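Local coordinates for protein adenosine kinase (Sinorhizobium meliloti, PDB 3UBO) that probably catalyses transfer of the terminal phosphate of ATP to adenosine, giving AMP and ADP, as a pfkB-family kinase captured here with adenosine and ADP bound, at residues I19-D24 with G312-R317; F193-Y198 with A221-E226; E228-A233 with V246-E251; L236-C241 with V254-A259. All blocks are in the same frame, centred on the assembly; numbering follows the deposited sequence.

Contact 1: residues I19-D24 with G312-R317; sequences IARCDD and GQIGPR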
loop_
_atom_site.group_PDB
_atom_site.type_symbol
_atom_site.label_atom_id
_atom_site.label_comp_id
_atom_site.label_asym_id
_atom_site.label_seq_id
_atom_site.Cartn_x
_atom_site.Cartn_y
_atom_site.Cartn_z
ATOM N N ILE A 19 -3.305 -7.206 -0.550
ATOM C CA ILE A 19 -2.247 -8.127 -0.313
ATOM C C ILE A 19 -1.981 -8.307 1.197
ATOM O O ILE A 19 -1.966 -7.297 1.942
ATOM C CB ILE A 19 -0.937 -7.541 -0.895
ATOM C CG1 ILE A 19 -1.066 -7.170 -2.377
ATOM C CG2 ILE A 19 0.235 -8.457 -0.626
ATOM C CD1 ILE A 19 -0.135 -5.926 -2.778
ATOM N N ALA A 20 -1.691 -9.549 1.618
ATOM C CA ALA A 20 -1.212 -9.831 2.966
ATOM C C ALA A 20 -0.501 -11.178 3.026
ATOM O O ALA A 20 -0.663 -12.025 2.172
ATOM C CB ALA A 20 -2.379 -9.792 4.042
ATOM N N ARG A 21 0.308 -11.347 4.051
ATOM C CA ARG A 21 1.050 -12.556 4.283
ATOM C C ARG A 21 0.179 -13.626 4.911
ATOM O O ARG A 21 -0.776 -13.328 5.630
ATOM C CB ARG A 21 2.118 -12.163 5.250
ATOM C CG ARG A 21 3.421 -12.732 4.913
ATOM C CD ARG A 21 4.447 -11.659 4.691
ATOM N NE ARG A 21 5.497 -12.224 3.856
ATOM C CZ ARG A 21 6.410 -11.472 3.288
ATOM N NH1 ARG A 21 6.401 -10.139 3.495
ATOM N NH2 ARG A 21 7.325 -12.060 2.521
ATOM N N CYS A 22 0.475 -14.874 4.631
ATOM C CA CYS A 22 -0.217 -15.958 5.279
ATOM C C CYS A 22 0.723 -17.167 5.188
ATOM O O CYS A 22 1.834 -17.032 4.674
ATOM C CB CYS A 22 -1.530 -16.217 4.587
ATOM S SG CYS A 22 -1.220 -17.240 3.130
ATOM N N ASP A 23 0.337 -18.332 5.708
ATOM C CA ASP A 23 1.304 -19.450 5.798
ATOM C C ASP A 23 0.864 -20.534 4.852
ATOM O O ASP A 23 -0.097 -20.332 4.139
ATOM C CB ASP A 23 1.486 -20.005 7.234
ATOM C CG ASP A 23 0.169 -20.203 7.976
ATOM O OD1 ASP A 23 -0.887 -20.005 7.338
ATOM O OD2 ASP A 23 0.167 -20.513 9.188
ATOM N N ASP A 24 1.537 -21.684 4.806
ATOM C CA ASP A 24 1.089 -22.690 3.806
ATOM C C ASP A 24 -0.291 -23.245 4.117
ATOM O O ASP A 24 -1.156 -23.256 3.237
ATOM C CB ASP A 24 2.075 -23.852 3.602
ATOM C CG ASP A 24 3.114 -23.596 2.468
ATOM O OD1 ASP A 24 2.968 -22.622 1.673
ATOM O OD2 ASP A 24 4.094 -24.391 2.394
ATOM N N GLY A 312 11.913 -7.226 -4.362
ATOM C CA GLY A 312 12.240 -6.733 -3.038
ATOM C C GLY A 312 11.121 -5.852 -2.459
ATOM O O GLY A 312 11.408 -4.839 -1.834
ATOM N N GLN A 313 9.842 -6.196 -2.647
ATOM C CA GLN A 313 8.809 -5.217 -2.285
ATOM C C GLN A 313 7.465 -5.883 -2.113
ATOM O O GLN A 313 7.066 -6.717 -2.932
ATOM C CB GLN A 313 8.642 -4.238 -3.446
ATOM C CG GLN A 313 8.361 -2.827 -3.099
ATOM C CD GLN A 313 8.018 -2.066 -4.369
ATOM O OE1 GLN A 313 7.260 -2.584 -5.187
ATOM N NE2 GLN A 313 8.542 -0.830 -4.529
ATOM N N ILE A 314 6.740 -5.507 -1.070
ATOM C CA ILE A 314 5.335 -5.919 -0.981
ATOM C C ILE A 314 4.812 -4.983 -1.978
ATOM O O ILE A 314 5.045 -3.791 -1.829
ATOM C CB ILE A 314 4.706 -5.629 0.419
ATOM C CG1 ILE A 314 4.876 -6.855 1.315
ATOM C CG2 ILE A 314 3.249 -5.275 0.305
ATOM C CD1 ILE A 314 4.376 -8.097 0.675
ATOM N N GLY A 315 4.156 -5.516 -3.024
ATOM C CA GLY A 315 3.701 -4.695 -4.143
ATOM C C GLY A 315 4.283 -5.060 -5.514
ATOM O O GLY A 315 5.462 -5.510 -5.602
ATOM N N PRO A 316 3.486 -4.860 -6.601
ATOM C CA PRO A 316 3.919 -5.203 -7.963
ATOM C C PRO A 316 4.476 -3.983 -8.777
ATOM O O PRO A 316 4.969 -4.248 -9.877
ATOM C CB PRO A 316 2.620 -5.649 -8.587
ATOM C CG PRO A 316 1.637 -4.514 -8.105
ATOM C CD PRO A 316 2.142 -4.232 -6.633
ATOM N N ARG A 317 4.445 -2.740 -8.261
ATOM C CA ARG A 317 4.890 -1.576 -9.047
ATOM C C ARG A 317 5.908 -0.677 -8.341
ATOM O O ARG A 317 5.705 -0.262 -7.202
ATOM C CB ARG A 317 3.677 -0.668 -9.483
ATOM C CG ARG A 317 2.754 -1.218 -10.571
ATOM C CD ARG A 317 1.648 -0.206 -10.882
ATOM N NE ARG A 317 0.524 -0.787 -11.635
ATOM C CZ ARG A 317 -0.562 -0.090 -11.979
ATOM N NH1 ARG A 317 -0.613 1.207 -11.630
ATOM N NH2 ARG A 317 -1.596 -0.669 -12.671
#
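I19 and R21, both on strand 16-21, approach the loop that carries I314 and G315 in very different surroundings. I19 forms the packed, buried part. Its CB points to the loop, and its two branches divide the work: CG2 lies 4.4 Å from I314 CD1, whereas CD1 runs on to meet the backbone at G315 CA, 4.3 Å away. A branched, purely apolar side chain suits this place, since it can cover a side chain and the backbone at G315 at once. G315 adopts phi 119°, a conformation that glycine alone takes easily, and its N is held by D274, the first aspartate of the DTTGAGD family signature. The solvent side is looser. There the long, exposed R21 bends at chi2 (121°), and only after this bend does its end draw near, passing obliquely by I314 with NH1 4.0 Å from I314 CD1; the methyl meets the guanidinium without a bond, while the charge can stay near water. I314 is therefore shared between a buried neighbour and an exposed one, and L319 of the second subunit packs on it as well. V56 of strand 56-59, which pairs through its backbone with I19, touches both isoleucines. The contact thus joins the five-stranded lid sheet to the loop between helices 296-311 and 322-336, where P316 touches the bound adenosine.

Contact 2: residues F193-Y198 with A221-E226; sequences FCVHRY and ALALYE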
loop_
_atom_site.group_PDB
_atom_site.type_symbol
_atom_site.label_atom_id
_atom_site.label_comp_id
_atom_site.label_asym_id
_atom_site.label_seq_id
_atom_site.Cartn_x
_atom_site.Cartn_y
_atom_site.Cartn_z
ATOM N N PHE A 193 -2.462 -21.790 -15.746
ATOM C CA PHE A 193 -3.781 -22.428 -15.884
ATOM C C PHE A 193 -4.558 -21.768 -16.967
ATOM O O PHE A 193 -5.368 -22.400 -17.599
ATOM C CB PHE A 193 -4.594 -22.452 -14.581
ATOM C CG PHE A 193 -4.056 -23.437 -13.572
ATOM C CD1 PHE A 193 -4.578 -24.725 -13.493
ATOM C CD2 PHE A 193 -2.983 -23.077 -12.712
ATOM C CE1 PHE A 193 -4.035 -25.672 -12.565
ATOM C CE2 PHE A 193 -2.433 -24.015 -11.776
ATOM C CZ PHE A 193 -2.972 -25.320 -11.708
ATOM N N CYS A 194 -4.332 -20.466 -17.132
ATOM C CA CYS A 194 -4.813 -19.694 -18.264
ATOM C C CYS A 194 -4.359 -20.488 -19.452
ATOM O O CYS A 194 -5.179 -20.910 -20.266
ATOM C CB CYS A 194 -4.144 -18.335 -18.270
ATOM S SG CYS A 194 -5.079 -17.019 -19.043
ATOM N N VAL A 195 -3.057 -20.766 -19.519
ATOM C CA VAL A 195 -2.531 -21.637 -20.580
ATOM C C VAL A 195 -3.352 -22.937 -20.863
ATOM O O VAL A 195 -3.784 -23.122 -21.992
ATOM C CB VAL A 195 -0.974 -21.837 -20.508
ATOM C CG1 VAL A 195 -0.494 -22.898 -21.481
ATOM C CG2 VAL A 195 -0.253 -20.492 -20.767
ATOM N N HIS A 196 -3.615 -23.809 -19.893
ATOM C CA HIS A 196 -4.554 -24.912 -20.187
ATOM C C HIS A 196 -5.939 -24.472 -20.678
ATOM O O HIS A 196 -6.463 -25.016 -21.652
ATOM C CB HIS A 196 -4.732 -25.825 -18.994
ATOM C CG HIS A 196 -3.462 -26.440 -18.521
ATOM N ND1 HIS A 196 -2.583 -25.780 -17.682
ATOM C CD2 HIS A 196 -2.920 -27.661 -18.750
ATOM C CE1 HIS A 196 -1.551 -26.567 -17.413
ATOM N NE2 HIS A 196 -1.729 -27.716 -18.047
ATOM N N ARG A 197 -6.534 -23.479 -20.024
ATOM C CA ARG A 197 -7.919 -23.007 -20.295
ATOM C C ARG A 197 -8.079 -22.356 -21.708
ATOM O O ARG A 197 -9.181 -22.092 -22.185
ATOM C CB ARG A 197 -8.299 -22.049 -19.131
ATOM C CG ARG A 197 -9.662 -21.244 -19.056
ATOM C CD ARG A 197 -9.943 -20.663 -17.530
ATOM N NE ARG A 197 -9.113 -19.510 -17.104
ATOM C CZ ARG A 197 -7.985 -19.574 -16.357
ATOM N NH1 ARG A 197 -7.507 -20.734 -15.864
ATOM N NH2 ARG A 197 -7.318 -18.452 -16.097
ATOM N N TYR A 198 -6.943 -22.081 -22.349
ATOM C CA TYR A 198 -6.910 -21.475 -23.680
ATOM C C TYR A 198 -5.681 -21.884 -24.476
ATOM O O TYR A 198 -5.179 -21.058 -25.230
ATOM C CB TYR A 198 -6.931 -19.934 -23.619
ATOM C CG TYR A 198 -8.053 -19.332 -22.797
ATOM C CD1 TYR A 198 -9.361 -19.263 -23.284
ATOM C CD2 TYR A 198 -7.814 -18.854 -21.523
ATOM C CE1 TYR A 198 -10.410 -18.699 -22.509
ATOM C CE2 TYR A 198 -8.832 -18.321 -20.750
ATOM C CZ TYR A 198 -10.120 -18.238 -21.242
ATOM O OH TYR A 198 -11.098 -17.685 -20.459
ATOM N N ALA A 221 5.363 -22.008 -20.579
ATOM C CA ALA A 221 5.903 -22.607 -21.793
ATOM C C ALA A 221 5.857 -24.147 -21.849
ATOM O O ALA A 221 5.465 -24.700 -22.873
ATOM C CB ALA A 221 7.276 -22.091 -22.070
ATOM N N LEU A 222 6.219 -24.840 -20.774
ATOM C CA LEU A 222 6.119 -26.308 -20.775
ATOM C C LEU A 222 4.702 -26.799 -21.057
ATOM O O LEU A 222 4.524 -27.941 -21.468
ATOM C CB LEU A 222 6.564 -26.900 -19.438
ATOM C CG LEU A 222 8.056 -26.734 -19.123
ATOM C CD1 LEU A 222 8.459 -27.332 -17.763
ATOM C CD2 LEU A 222 8.885 -27.315 -20.237
ATOM N N ALA A 223 3.715 -25.934 -20.825
ATOM C CA ALA A 223 2.336 -26.356 -20.673
ATOM C C ALA A 223 1.572 -25.964 -21.887
ATOM O O ALA A 223 0.472 -26.446 -22.131
ATOM C CB ALA A 223 1.717 -25.675 -19.471
ATOM N N LEU A 224 2.146 -25.022 -22.615
ATOM C CA LEU A 224 1.599 -24.564 -23.868
ATOM C C LEU A 224 1.795 -25.628 -24.943
ATOM O O LEU A 224 0.999 -25.714 -25.855
ATOM C CB LEU A 224 2.260 -23.256 -24.257
ATOM C CG LEU A 224 2.068 -22.650 -25.636
ATOM C CD1 LEU A 224 0.624 -22.134 -25.817
ATOM C CD2 LEU A 224 3.101 -21.549 -25.875
ATOM N N TYR A 225 2.814 -26.465 -24.807
ATOM C CA TYR A 225 3.042 -27.599 -25.714
ATOM C C TYR A 225 2.953 -28.918 -24.934
ATOM O O TYR A 225 3.727 -29.851 -25.207
ATOM C CB TYR A 225 4.413 -27.477 -26.459
ATOM C CG TYR A 225 4.544 -26.165 -27.231
ATOM C CD1 TYR A 225 3.750 -25.913 -28.349
ATOM C CD2 TYR A 225 5.425 -25.162 -26.822
ATOM C CE1 TYR A 225 3.835 -24.715 -29.051
ATOM C CE2 TYR A 225 5.512 -23.943 -27.519
ATOM C CZ TYR A 225 4.712 -23.732 -28.635
ATOM O OH TYR A 225 4.763 -22.542 -29.337
ATOM N N GLU A 226 2.029 -28.982 -23.967
ATOM C CA GLU A 226 1.861 -30.166 -23.126
ATOM C C GLU A 226 3.134 -31.021 -23.084
ATOM O O GLU A 226 3.165 -32.076 -23.717
ATOM C CB GLU A 226 0.692 -31.026 -23.634
#
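V195 and H196 bring helix 192-197 against A223 and L224 near the end of helix 218-224. Along the first helix, F193 starts off away from the partner helix and packs on I33 and A36, and C194 packs on F202 and Y160. Buried V195 makes most of the first helix's share of the contact: with CG1 anti to the backbone N (chi1 171°), this methyl reaches the neighbouring backbone, 3.6 Å from L224 N. It also lies 3.9 Å from L224 CB and 4.1 Å from A223 CB, so a compact valine matched to an alanine lets the helices come close, V195 and L224 having CA atoms 6.0 Å apart. H196 starts off away from the partner, yet its ring swings back at the exposed margin to place CE1 4.0 Å from A223 CB; its ND1 is hydrogen-bonded to S192 O, which helps fix the ring. R197 instead forms a salt bridge with D163. Helix 199-207 follows directly and covers L224 through L203, while strand 37-39 of the lid sheet lies against R197.

Contact 3: residues E228-A233 with V246-E251; sequences EDFDRA and VTLSEE. With ADP (adenosine-5'-diphosphate), chain D.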
loop_
_atom_site.group_PDB
_atom_site.type_symbol
_atom_site.label_atom_id
_atom_site.label_comp_id
_atom_site.label_asym_id
_atom_site.label_seq_id
_atom_site.Cartn_x
_atom_site.Cartn_y
_atom_site.Cartn_z
ATOM N N GLU A 228 7.055 -32.009 -20.555
ATOM C CA GLU A 228 8.062 -31.799 -19.548
ATOM C C GLU A 228 9.448 -31.523 -20.195
ATOM O O GLU A 228 10.365 -31.103 -19.492
ATOM C CB GLU A 228 8.082 -32.976 -18.549
ATOM N N ASP A 229 9.609 -31.730 -21.519
ATOM C CA ASP A 229 10.898 -31.401 -22.188
ATOM C C ASP A 229 11.030 -29.920 -22.556
ATOM O O ASP A 229 10.440 -29.467 -23.548
ATOM C CB ASP A 229 11.174 -32.244 -23.449
ATOM C CG ASP A 229 12.521 -31.858 -24.150
ATOM O OD1 ASP A 229 13.344 -31.076 -23.588
ATOM O OD2 ASP A 229 12.755 -32.347 -25.273
ATOM N N PHE A 230 11.823 -29.183 -21.778
ATOM C CA PHE A 230 11.941 -27.736 -21.962
ATOM C C PHE A 230 12.641 -27.310 -23.298
ATOM O O PHE A 230 12.260 -26.312 -23.937
ATOM C CB PHE A 230 12.600 -27.092 -20.715
ATOM C CG PHE A 230 12.605 -25.578 -20.738
ATOM C CD1 PHE A 230 11.427 -24.866 -20.903
ATOM C CD2 PHE A 230 13.787 -24.869 -20.608
ATOM C CE1 PHE A 230 11.432 -23.468 -20.935
ATOM C CE2 PHE A 230 13.792 -23.474 -20.651
ATOM C CZ PHE A 230 12.621 -22.779 -20.807
ATOM N N ASP A 231 13.669 -28.059 -23.709
ATOM C CA ASP A 231 14.346 -27.751 -24.964
ATOM C C ASP A 231 13.378 -27.874 -26.131
ATOM O O ASP A 231 13.309 -26.985 -26.985
ATOM C CB ASP A 231 15.573 -28.636 -25.146
ATOM C CG ASP A 231 16.741 -28.140 -24.329
ATOM O OD1 ASP A 231 16.735 -26.911 -24.039
ATOM O OD2 ASP A 231 17.640 -28.964 -23.972
ATOM N N ARG A 232 12.633 -28.984 -26.139
ATOM C CA ARG A 232 11.643 -29.265 -27.171
ATOM C C ARG A 232 10.657 -28.125 -27.272
ATOM O O ARG A 232 10.229 -27.744 -28.377
ATOM C CB ARG A 232 10.846 -30.527 -26.830
ATOM C CG ARG A 232 9.617 -30.746 -27.760
ATOM C CD ARG A 232 9.947 -31.746 -28.888
ATOM N NE ARG A 232 9.073 -31.680 -30.066
ATOM C CZ ARG A 232 9.006 -32.635 -31.004
ATOM N NH1 ARG A 232 9.749 -33.753 -30.892
ATOM N NH2 ARG A 232 8.185 -32.480 -32.048
ATOM N N ALA A 233 10.268 -27.617 -26.103
ATOM C CA ALA A 233 9.273 -26.561 -26.021
ATOM C C ALA A 233 9.823 -25.259 -26.594
ATOM O O ALA A 233 9.087 -24.485 -27.241
ATOM C CB ALA A 233 8.793 -26.371 -24.597
ATOM N N VAL A 246 11.469 -15.963 -22.306
ATOM C CA VAL A 246 11.002 -16.870 -21.264
ATOM C C VAL A 246 11.678 -16.660 -19.897
ATOM O O VAL A 246 12.879 -16.903 -19.744
ATOM C CB VAL A 246 11.145 -18.315 -21.731
ATOM C CG1 VAL A 246 10.901 -19.279 -20.596
ATOM C CG2 VAL A 246 10.183 -18.546 -22.848
ATOM N N THR A 247 10.920 -16.227 -18.885
ATOM C CA THR A 247 11.501 -16.032 -17.551
ATOM C C THR A 247 11.801 -17.348 -16.815
ATOM O O THR A 247 11.029 -18.291 -16.819
ATOM C CB THR A 247 10.671 -15.031 -16.689
ATOM O OG1 THR A 247 9.326 -15.511 -16.549
ATOM C CG2 THR A 247 10.657 -13.617 -17.295
ATOM N N LEU A 248 12.973 -17.387 -16.189
ATOM C CA LEU A 248 13.484 -18.569 -15.457
ATOM C C LEU A 248 13.708 -18.271 -13.972
ATOM O O LEU A 248 14.674 -18.737 -13.376
ATOM C CB LEU A 248 14.809 -19.034 -16.054
ATOM C CG LEU A 248 14.875 -19.442 -17.535
ATOM C CD1 LEU A 248 16.346 -19.464 -18.061
ATOM C CD2 LEU A 248 14.103 -20.764 -17.789
ATOM N N SER A 249 12.809 -17.498 -13.378
ATOM C CA SER A 249 12.949 -17.087 -12.003
ATOM C C SER A 249 14.376 -16.606 -11.754
ATOM O O SER A 249 14.772 -15.573 -12.308
ATOM C CB SER A 249 12.614 -18.227 -11.049
ATOM O OG SER A 249 11.727 -19.163 -11.607
ATOM N N GLU A 250 15.139 -17.350 -10.948
ATOM C CA GLU A 250 16.433 -16.885 -10.476
ATOM C C GLU A 250 17.534 -17.109 -11.524
ATOM O O GLU A 250 18.581 -16.459 -11.506
ATOM C CB GLU A 250 16.800 -17.510 -9.087
ATOM C CG GLU A 250 17.197 -19.050 -8.998
ATOM C CD GLU A 250 15.999 -20.018 -9.237
ATOM O OE1 GLU A 250 16.196 -21.260 -9.147
ATOM O OE2 GLU A 250 14.862 -19.546 -9.536
ATOM N N GLU A 251 17.273 -18.036 -12.438
ATOM C CA GLU A 251 18.165 -18.333 -13.557
ATOM C C GLU A 251 18.202 -17.133 -14.534
ATOM O O GLU A 251 19.104 -17.019 -15.399
ATOM C CB GLU A 251 17.645 -19.576 -14.287
ATOM C CG GLU A 251 18.508 -20.805 -14.258
ATOM C CD GLU A 251 18.903 -21.252 -12.850
ATOM O OE1 GLU A 251 17.982 -21.742 -12.148
ATOM O OE2 GLU A 251 20.126 -21.163 -12.463
HETATM P PB ADP D . 6.841 -15.346 -12.929
HETATM O O1B ADP D . 5.784 -16.521 -12.420
HETATM O O2B ADP D . 6.540 -14.659 -14.429
HETATM O O3B ADP D . 6.931 -14.248 -11.930
HETATM P PA ADP D . 9.805 -16.234 -12.943
HETATM O O1A ADP D . 10.129 -17.478 -11.913
HETATM O O2A ADP D . 10.358 -16.535 -14.264
HETATM O O3A ADP D . 8.127 -16.416 -12.916
HETATM O "O5'" ADP D . 10.409 -14.732 -12.494
HETATM C "C5'" ADP D . 10.241 -13.616 -13.360
HETATM C "C4'" ADP D . 11.489 -12.673 -13.370
HETATM O "O4'" ADP D . 11.789 -11.881 -12.124
HETATM C "C3'" ADP D . 12.935 -13.348 -13.648
HETATM O "O3'" ADP D . 13.254 -13.836 -14.938
HETATM C "C2'" ADP D . 13.934 -12.509 -12.860
HETATM O "O2'" ADP D . 14.623 -11.410 -13.473
HETATM C "C1'" ADP D . 13.098 -12.231 -11.644
HETATM N N9 ADP D . 13.124 -13.320 -10.619
HETATM C C8 ADP D . 12.174 -14.285 -10.361
HETATM N N7 ADP D . 12.625 -15.135 -9.266
HETATM C C5 ADP D . 13.912 -14.672 -8.867
HETATM C C6 ADP D . 14.842 -15.113 -7.809
HETATM N N6 ADP D . 14.466 -16.224 -6.915
HETATM N N1 ADP D . 16.014 -14.446 -7.629
HETATM C C2 ADP D . 16.349 -13.339 -8.428
HETATM N N3 ADP D . 15.461 -12.903 -9.479
HETATM C C4 ADP D . 14.249 -13.562 -9.668
#
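F230 and V246 approach from opposite directions and meet edge-on: V246 CG1 lies in the plane of the phenyl ring, 3.9 Å from F230 CZ. L248 comes to the same corner at a slant, its CD2 3.9 Å from F230 CZ, so the far end of one ring fills the angle between two aliphatic side chains. F230 reaches them because its CG stands anti to the backbone N (chi1 -173°), carrying the ring from the first turn of helix 230-240 to V246 and L248. A flat, long side chain suits this span, for the nearest CA atoms, those of F230 and V246, are 10.9 Å apart. R218 makes a cation-pi contact with the same ring. D229, one residue earlier, is the N-cap, with OD1 accepting weak bonds from the backbone N atoms of D231 and R232. On the other segment, T247 turns from the helix to the nucleotide, and the chain beyond it lines the ADP site: S249 N donates to ADP O2A at 2.8 Å and 160°, though the modelled place of that oxygen is not fully certain. E250 CB lies 3.3 Å from ADP C6, beside the adenine. No polar bond crosses between the segments. The chemistry therefore splits the 246-251 run in two: an apolar side that secures it to the helix, and a polar side, with a backbone N-H, suited to the negative alpha-phosphate.

Contact 4: residues L236-C241 with V254-A259; sequences LLARDC and VVVRGA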
loop_
_atom_site.group_PDB
_atom_site.type_symbol
_atom_site.label_atom_id
_atom_site.label_comp_id
_atom_site.label_asym_id
_atom_site.label_seq_id
_atom_site.Cartn_x
_atom_site.Cartn_y
_atom_site.Cartn_z
ATOM N N LEU A 236 9.354 -25.369 -30.451
ATOM C CA LEU A 236 7.998 -25.132 -30.910
ATOM C C LEU A 236 7.612 -23.646 -30.815
ATOM O O LEU A 236 6.942 -23.078 -31.707
ATOM C CB LEU A 236 7.061 -26.019 -30.109
ATOM C CG LEU A 236 7.593 -27.458 -30.097
ATOM C CD1 LEU A 236 6.862 -28.313 -29.075
ATOM C CD2 LEU A 236 7.452 -28.061 -31.485
ATOM N N LEU A 237 8.081 -23.026 -29.737
ATOM C CA LEU A 237 7.798 -21.634 -29.426
ATOM C C LEU A 237 8.460 -20.667 -30.404
ATOM O O LEU A 237 7.911 -19.596 -30.705
ATOM C CB LEU A 237 8.309 -21.345 -28.019
ATOM C CG LEU A 237 8.348 -19.865 -27.631
ATOM C CD1 LEU A 237 6.945 -19.472 -27.260
ATOM C CD2 LEU A 237 9.320 -19.508 -26.507
ATOM N N ALA A 238 9.661 -21.057 -30.859
ATOM C CA ALA A 238 10.397 -20.389 -31.951
ATOM C C ALA A 238 9.694 -20.433 -33.309
ATOM O O ALA A 238 9.773 -19.467 -34.041
ATOM C CB ALA A 238 11.769 -20.969 -32.092
ATOM N N ARG A 239 9.041 -21.564 -33.614
ATOM C CA ARG A 239 8.248 -21.792 -34.823
ATOM C C ARG A 239 6.984 -20.939 -34.919
ATOM O O ARG A 239 6.478 -20.678 -36.057
ATOM C CB ARG A 239 7.768 -23.255 -34.924
ATOM C CG ARG A 239 8.818 -24.316 -34.795
ATOM C CD ARG A 239 8.328 -25.671 -35.329
ATOM N NE ARG A 239 9.383 -26.689 -35.181
ATOM C CZ ARG A 239 9.192 -28.014 -35.221
ATOM N NH1 ARG A 239 7.969 -28.522 -35.418
ATOM N NH2 ARG A 239 10.237 -28.836 -35.060
ATOM N N ASP A 240 6.427 -20.554 -33.759
ATOM C CA ASP A 240 5.059 -20.013 -33.780
ATOM C C ASP A 240 4.966 -18.484 -33.628
ATOM O O ASP A 240 3.896 -17.872 -33.914
ATOM C CB ASP A 240 4.173 -20.768 -32.791
ATOM C CG ASP A 240 4.186 -22.271 -33.029
ATOM O OD1 ASP A 240 4.783 -22.708 -34.039
ATOM O OD2 ASP A 240 3.599 -23.025 -32.210
ATOM N N CYS A 241 6.094 -17.885 -33.202
ATOM C CA CYS A 241 6.255 -16.418 -33.155
ATOM C C CYS A 241 7.627 -15.918 -33.666
ATOM O O CYS A 241 8.584 -16.688 -33.784
ATOM C CB CYS A 241 5.964 -15.887 -31.743
ATOM S SG CYS A 241 7.009 -16.656 -30.481
ATOM N N VAL A 254 15.739 -16.738 -20.888
ATOM C CA VAL A 254 16.232 -17.277 -22.159
ATOM C C VAL A 254 15.371 -16.842 -23.337
ATOM O O VAL A 254 14.335 -17.456 -23.611
ATOM C CB VAL A 254 16.344 -18.818 -22.167
ATOM C CG1 VAL A 254 15.059 -19.461 -21.731
ATOM C CG2 VAL A 254 16.786 -19.299 -23.543
ATOM N N VAL A 255 15.779 -15.786 -24.040
ATOM C CA VAL A 255 15.073 -15.353 -25.242
ATOM C C VAL A 255 15.324 -16.261 -26.468
ATOM O O VAL A 255 16.355 -16.814 -26.635
ATOM C CB VAL A 255 15.376 -13.884 -25.532
ATOM C CG1 VAL A 255 14.557 -13.358 -26.740
ATOM C CG2 VAL A 255 15.053 -13.057 -24.314
ATOM N N VAL A 256 14.338 -16.425 -27.325
ATOM C CA VAL A 256 14.416 -17.392 -28.424
ATOM C C VAL A 256 13.968 -16.746 -29.774
ATOM O O VAL A 256 12.940 -16.049 -29.821
ATOM C CB VAL A 256 13.604 -18.671 -28.060
ATOM C CG1 VAL A 256 13.030 -19.307 -29.266
ATOM C CG2 VAL A 256 14.479 -19.648 -27.276
ATOM N N ARG A 257 14.808 -16.933 -30.820
ATOM C CA ARG A 257 14.636 -16.427 -32.217
ATOM C C ARG A 257 15.252 -17.434 -33.195
ATOM O O ARG A 257 16.494 -17.465 -33.380
ATOM C CB ARG A 257 15.303 -15.070 -32.401
ATOM C CG ARG A 257 14.817 -14.380 -33.595
ATOM C CD ARG A 257 14.779 -12.894 -33.373
ATOM N NE ARG A 257 16.123 -12.327 -33.211
ATOM C CZ ARG A 257 16.379 -11.009 -33.142
ATOM N NH1 ARG A 257 15.372 -10.111 -33.205
ATOM N NH2 ARG A 257 17.643 -10.590 -33.006
ATOM N N GLY A 258 14.385 -18.268 -33.780
ATOM C CA GLY A 258 14.792 -19.479 -34.477
ATOM C C GLY A 258 15.639 -20.460 -33.663
ATOM O O GLY A 258 15.106 -21.241 -32.852
ATOM N N ALA A 259 16.961 -20.423 -33.893
ATOM C CA ALA A 259 17.936 -21.331 -33.241
ATOM C C ALA A 259 18.910 -20.512 -32.397
ATOM O O ALA A 259 19.832 -21.049 -31.740
ATOM C CB ALA A 259 18.698 -22.178 -34.287
#
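D240 OD2, held by a salt bridge from R207 NH2 and a hydrogen bond with Y225 OH, lies two residues beyond A238, whose methyl touches V256 and G258. The contact itself has no hydrogen bond and turns on that one methyl group. A238 CB sits 3.5 Å from V256 CG1 and 3.4 Å from G258 O, an apolar partner on one hand and a backbone carbonyl on the other. Alanine suits the spot because the backbones are so near: the CA atoms of A238 and G258 are 5.2 Å apart. V256 faces the helix from its strand, whereas V255 and R257 start off away from it, and both pack on helix 296-311. G258, with phi 55° and psi -100°, takes a conformation that favours glycine, and with A259 it forms a turn close to type II'. That turn joins antiparallel strands 253-257 and 260-264, making a β-hairpin against which the helix of a Rossmann-like, ribokinase-type α/β layer is packed.

Overall arrangement
Contacts 2, 3 and 4 lie in the large α/β domain, while contact 1 joins segments almost 290 residues apart and brackets all three along the chain. Contact 2 closes before the others begin; contacts 3 and 4 interleave, and both use helix 230-240, contact 3 with strand 246-247 and contact 4 with strand 253-257. Their centres lie about 12 Å apart, and those of contacts 2 and 3 about 13 Å. Together they pack helices beside the 246-247 end of the parallel sheet; of the three, contact 3 lines the ADP pocket. Contact 1, its centre about 25 to 33 Å from theirs, ties the lid sheet to a loop touching adenosine, so contacts 1 and 3 hold residues of the adenosine and ADP pockets respectively.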